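Local structure of Rho guanine nucleotide exchange factor 3 (Mus musculus, 2Z0Q) at residues A[16-20]-A[170-175]. The protein acts through its DH-PH portion, the piece described here, as a guanine nucleotide exchange factor for the small GTPases RhoA and RhoB. Numbering follows the deposited sequence.
Sequences KEIKR and ILRHTP
The imidazole of His173 lies against Lys19, whose CB sits 3.5 Å from the ring centroid and only 6° off the ring normal, a CH-pi contact over the face; farther along the lysine, CD touches His173 CE1 at 3.6 Å. Arg172 CG covers part of the opposite face, and a hydrogen bond from NE2 to Glu169 fixes the ring's far edge. His173 O stands between two aliphatic chains. On one side of it the extended Lys16 chain, its CG anti to the backbone N (chi1 -179°), runs past and brings CE to 3.5 Å from Arg172 O. On the other, Arg20 CD packs 3.5 Å from His173 O and close to Thr174 OG1. A bend at the CG-CD bond (chi3 69°) turns the guanidinium toward Glu17, which it grips side-on, NE to OE1 at 2.8 Å and NH2 to OE2 at 3.0 Å. Water then ties helix 15-51 to the turn that follows helix 155-172: one molecule donates to both Glu17 OE1 and His173 O, another links Arg20 NH1 to Thr174 OG1, the threonine hydroxyl in turn donating to Ile170 O. NH1 also reaches Glu92 O. With an alanine in place of Arg20, the Glu17 carboxylate would probably lose its charged mate, Glu92 O a donor and the second water its tie to helix 15-51. Here, at one end of the all-helical DH domain, direct touches are mainly CH-pi and carbon against backbone oxygen, while the polar links across the contact run through two waters.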
ATOM      1  N   LYS A  16     -13.579  -7.347 -33.373  1.00 16.82           N
ATOM      2  CA  LYS A  16     -13.751  -7.881 -32.013  1.00 16.67           C
ATOM      3  C   LYS A  16     -12.768  -9.009 -31.735  1.00 16.74           C
ATOM      4  O   LYS A  16     -12.180  -9.063 -30.644  1.00 15.23           O
ATOM      5  CB  LYS A  16     -15.203  -8.389 -31.876  1.00 17.65           C
ATOM      6  CG  LYS A  16     -15.572  -8.965 -30.510  1.00 19.81           C
ATOM      7  CD  LYS A  16     -17.108  -9.250 -30.480  1.00 22.47           C
ATOM      8  CE  LYS A  16     -17.548  -9.688 -29.080  1.00 27.02           C
ATOM      9  NZ  LYS A  16     -19.035  -9.804 -28.918  1.00 27.44           N
ATOM     10  N   GLU A  17     -12.568  -9.895 -32.718  1.00 16.29           N
ATOM     11  CA  GLU A  17     -11.639 -11.026 -32.527  1.00 15.39           C
ATOM     12  C   GLU A  17     -10.203 -10.517 -32.408  1.00 15.19           C
ATOM     13  O   GLU A  17      -9.443 -11.050 -31.647  1.00 14.22           O
ATOM     14  CB  GLU A  17     -11.750 -12.053 -33.673  1.00 16.21           C
ATOM     15  CG  GLU A  17     -10.779 -13.240 -33.590  1.00 17.54           C
ATOM     16  CD  GLU A  17     -10.846 -14.010 -32.282  1.00 18.44           C
ATOM     17  OE1 GLU A  17     -11.890 -13.950 -31.568  1.00 18.22           O
ATOM     18  OE2 GLU A  17      -9.858 -14.720 -31.985  1.00 19.13           O
ATOM     19  N   ILE A  18      -9.839  -9.479 -33.163  1.00 14.74           N
ATOM     20  CA  ILE A  18      -8.486  -8.934 -33.035  1.00 13.61           C
ATOM     21  C   ILE A  18      -8.346  -8.332 -31.629  1.00 14.67           C
ATOM     22  O   ILE A  18      -7.319  -8.515 -30.976  1.00 14.21           O
ATOM     23  CB  ILE A  18      -8.224  -7.879 -34.137  1.00 14.99           C
ATOM     24  CG1 ILE A  18      -8.276  -8.604 -35.512  1.00 14.45           C
ATOM     25  CG2 ILE A  18      -6.822  -7.270 -33.943  1.00 15.94           C
ATOM     26  CD1 ILE A  18      -8.223  -7.622 -36.737  1.00 15.82           C
ATOM     27  N   LYS A  19      -9.386  -7.662 -31.147  1.00 14.00           N
ATOM     28  CA  LYS A  19      -9.351  -7.112 -29.786  1.00 14.22           C
ATOM     29  C   LYS A  19      -9.259  -8.230 -28.723  1.00 12.92           C
ATOM     30  O   LYS A  19      -8.602  -8.056 -27.687  1.00 13.79           O
ATOM     31  CB  LYS A  19     -10.581  -6.228 -29.516  1.00 13.82           C
ATOM     32  CG  LYS A  19     -10.585  -4.947 -30.347  1.00 16.04           C
ATOM     33  CD  LYS A  19     -11.873  -4.170 -30.092  1.00 16.29           C
ATOM     34  CE  LYS A  19     -11.979  -2.992 -31.039  1.00 21.97           C
ATOM     35  NZ  LYS A  19     -13.277  -2.237 -30.829  1.00 20.09           N
ATOM     36  N   ARG A  20      -9.893  -9.362 -28.988  1.00 13.07           N
ATOM     37  CA  ARG A  20      -9.826 -10.487 -28.058  1.00 11.53           C
ATOM     38  C   ARG A  20      -8.383 -11.015 -28.030  1.00 12.84           C
ATOM     39  O   ARG A  20      -7.838 -11.277 -26.988  1.00 10.50           O
ATOM     40  CB  ARG A  20     -10.723 -11.616 -28.525  1.00 13.91           C
ATOM     41  CG  ARG A  20     -10.931 -12.674 -27.426  1.00 13.92           C
ATOM     42  CD  ARG A  20     -11.877 -13.808 -27.882  1.00 15.51           C
ATOM     43  NE  ARG A  20     -11.311 -14.689 -28.923  1.00 16.46           N
ATOM     44  CZ  ARG A  20     -10.755 -15.880 -28.701  1.00 15.24           C
ATOM     45  NH1 ARG A  20     -10.650 -16.384 -27.481  1.00 16.93           N
ATOM     46  NH2 ARG A  20     -10.310 -16.592 -29.726  1.00 16.57           N
ATOM     47  N   ILE A 170     -10.841  -9.417 -21.905  1.00 11.14           N
ATOM     48  CA  ILE A 170     -10.922 -10.580 -22.796  1.00 10.57           C
ATOM     49  C   ILE A 170     -12.400 -10.987 -23.013  1.00 11.62           C
ATOM     50  O   ILE A 170     -12.860 -11.219 -24.138  1.00 11.35           O
ATOM     51  CB  ILE A 170     -10.175 -11.806 -22.226  1.00 11.85           C
ATOM     52  CG1 ILE A 170      -8.726 -11.425 -21.875  1.00 11.58           C
ATOM     53  CG2 ILE A 170     -10.230 -12.941 -23.241  1.00 13.27           C
ATOM     54  CD1 ILE A 170      -7.959 -12.527 -21.090  1.00 12.75           C
ATOM     55  N   LEU A 171     -13.142 -11.045 -21.902  1.00  9.91           N
ATOM     56  CA  LEU A 171     -14.542 -11.460 -21.956  1.00 10.19           C
ATOM     57  C   LEU A 171     -15.400 -10.615 -22.904  1.00 12.74           C
ATOM     58  O   LEU A 171     -16.227 -11.138 -23.660  1.00 12.59           O
ATOM     59  CB  LEU A 171     -15.143 -11.369 -20.525  1.00 10.37           C
ATOM     60  CG  LEU A 171     -16.654 -11.663 -20.484  1.00 13.62           C
ATOM     61  CD1 LEU A 171     -16.980 -13.065 -20.981  1.00 16.01           C
ATOM     62  CD2 LEU A 171     -17.105 -11.500 -19.044  1.00 14.79           C
ATOM     63  N   ARG A 172     -15.221  -9.294 -22.860  1.00 12.81           N
ATOM     64  CA  ARG A 172     -16.093  -8.464 -23.690  1.00 14.77           C
ATOM     65  C   ARG A 172     -15.881  -8.632 -25.184  1.00 15.09           C
ATOM     66  O   ARG A 172     -16.742  -8.280 -25.967  1.00 14.75           O
ATOM     67  CB  ARG A 172     -16.032  -6.971 -23.280  1.00 14.21           C
ATOM     68  CG  ARG A 172     -14.719  -6.227 -23.531  1.00 14.70           C
ATOM     69  CD  ARG A 172     -14.937  -4.686 -23.299  1.00 15.17           C
ATOM     70  NE  ARG A 172     -15.528  -4.453 -21.976  1.00 15.63           N
ATOM     71  CZ  ARG A 172     -14.831  -4.340 -20.844  1.00 15.46           C
ATOM     72  NH1 ARG A 172     -13.504  -4.411 -20.854  1.00 14.61           N
ATOM     73  NH2 ARG A 172     -15.478  -4.215 -19.672  1.00 13.60           N
ATOM     74  N   HIS A 173     -14.758  -9.208 -25.584  1.00 14.23           N
ATOM     75  CA  HIS A 173     -14.531  -9.455 -27.015  1.00 15.44           C
ATOM     76  C   HIS A 173     -14.664 -10.956 -27.322  1.00 14.90           C
ATOM     77  O   HIS A 173     -14.332 -11.426 -28.418  1.00 16.30           O
ATOM     78  CB  HIS A 173     -13.160  -8.948 -27.421  1.00 12.69           C
ATOM     79  CG  HIS A 173     -12.948  -7.508 -27.094  1.00 13.30           C
ATOM     80  ND1 HIS A 173     -13.762  -6.515 -27.589  1.00 14.98           N
ATOM     81  CD2 HIS A 173     -12.051  -6.899 -26.280  1.00 14.25           C
ATOM     82  CE1 HIS A 173     -13.377  -5.355 -27.089  1.00 13.55           C
ATOM     83  NE2 HIS A 173     -12.342  -5.559 -26.292  1.00 15.86           N
ATOM     84  N   THR A 174     -15.198 -11.711 -26.372  1.00 14.12           N
ATOM     85  CA  THR A 174     -15.391 -13.152 -26.569  1.00 15.99           C
ATOM     86  C   THR A 174     -16.836 -13.403 -27.058  1.00 18.37           C
ATOM     87  O   THR A 174     -17.810 -13.033 -26.374  1.00 18.47           O
ATOM     88  CB  THR A 174     -15.137 -13.945 -25.241  1.00 15.81           C
ATOM     89  OG1 THR A 174     -13.787 -13.719 -24.776  1.00 16.04           O
ATOM     90  CG2 THR A 174     -15.319 -15.450 -25.468  1.00 18.37           C
ATOM     91  N   PRO A 175     -16.991 -14.026 -28.234  1.00 20.48           N
ATOM     92  CA  PRO A 175     -18.308 -14.325 -28.821  1.00 25.28           C
ATOM     93  C   PRO A 175     -19.197 -15.282 -27.988  1.00 27.27           C
ATOM     94  O   PRO A 175     -18.704 -16.075 -27.193  1.00 24.61           O
ATOM     95  CB  PRO A 175     -17.954 -14.876 -30.210  1.00 26.20           C
ATOM     96  CG  PRO A 175     -16.619 -15.466 -30.031  1.00 27.12           C
ATOM     97  CD  PRO A 175     -15.894 -14.550 -29.069  1.00 21.99           C
TER
HETATM   98  O   HOH W   1     -14.211 -12.482 -31.015  1.00 17.89           O
HETATM   99  O   HOH W   2     -11.467 -15.684 -24.961  1.00 15.79           O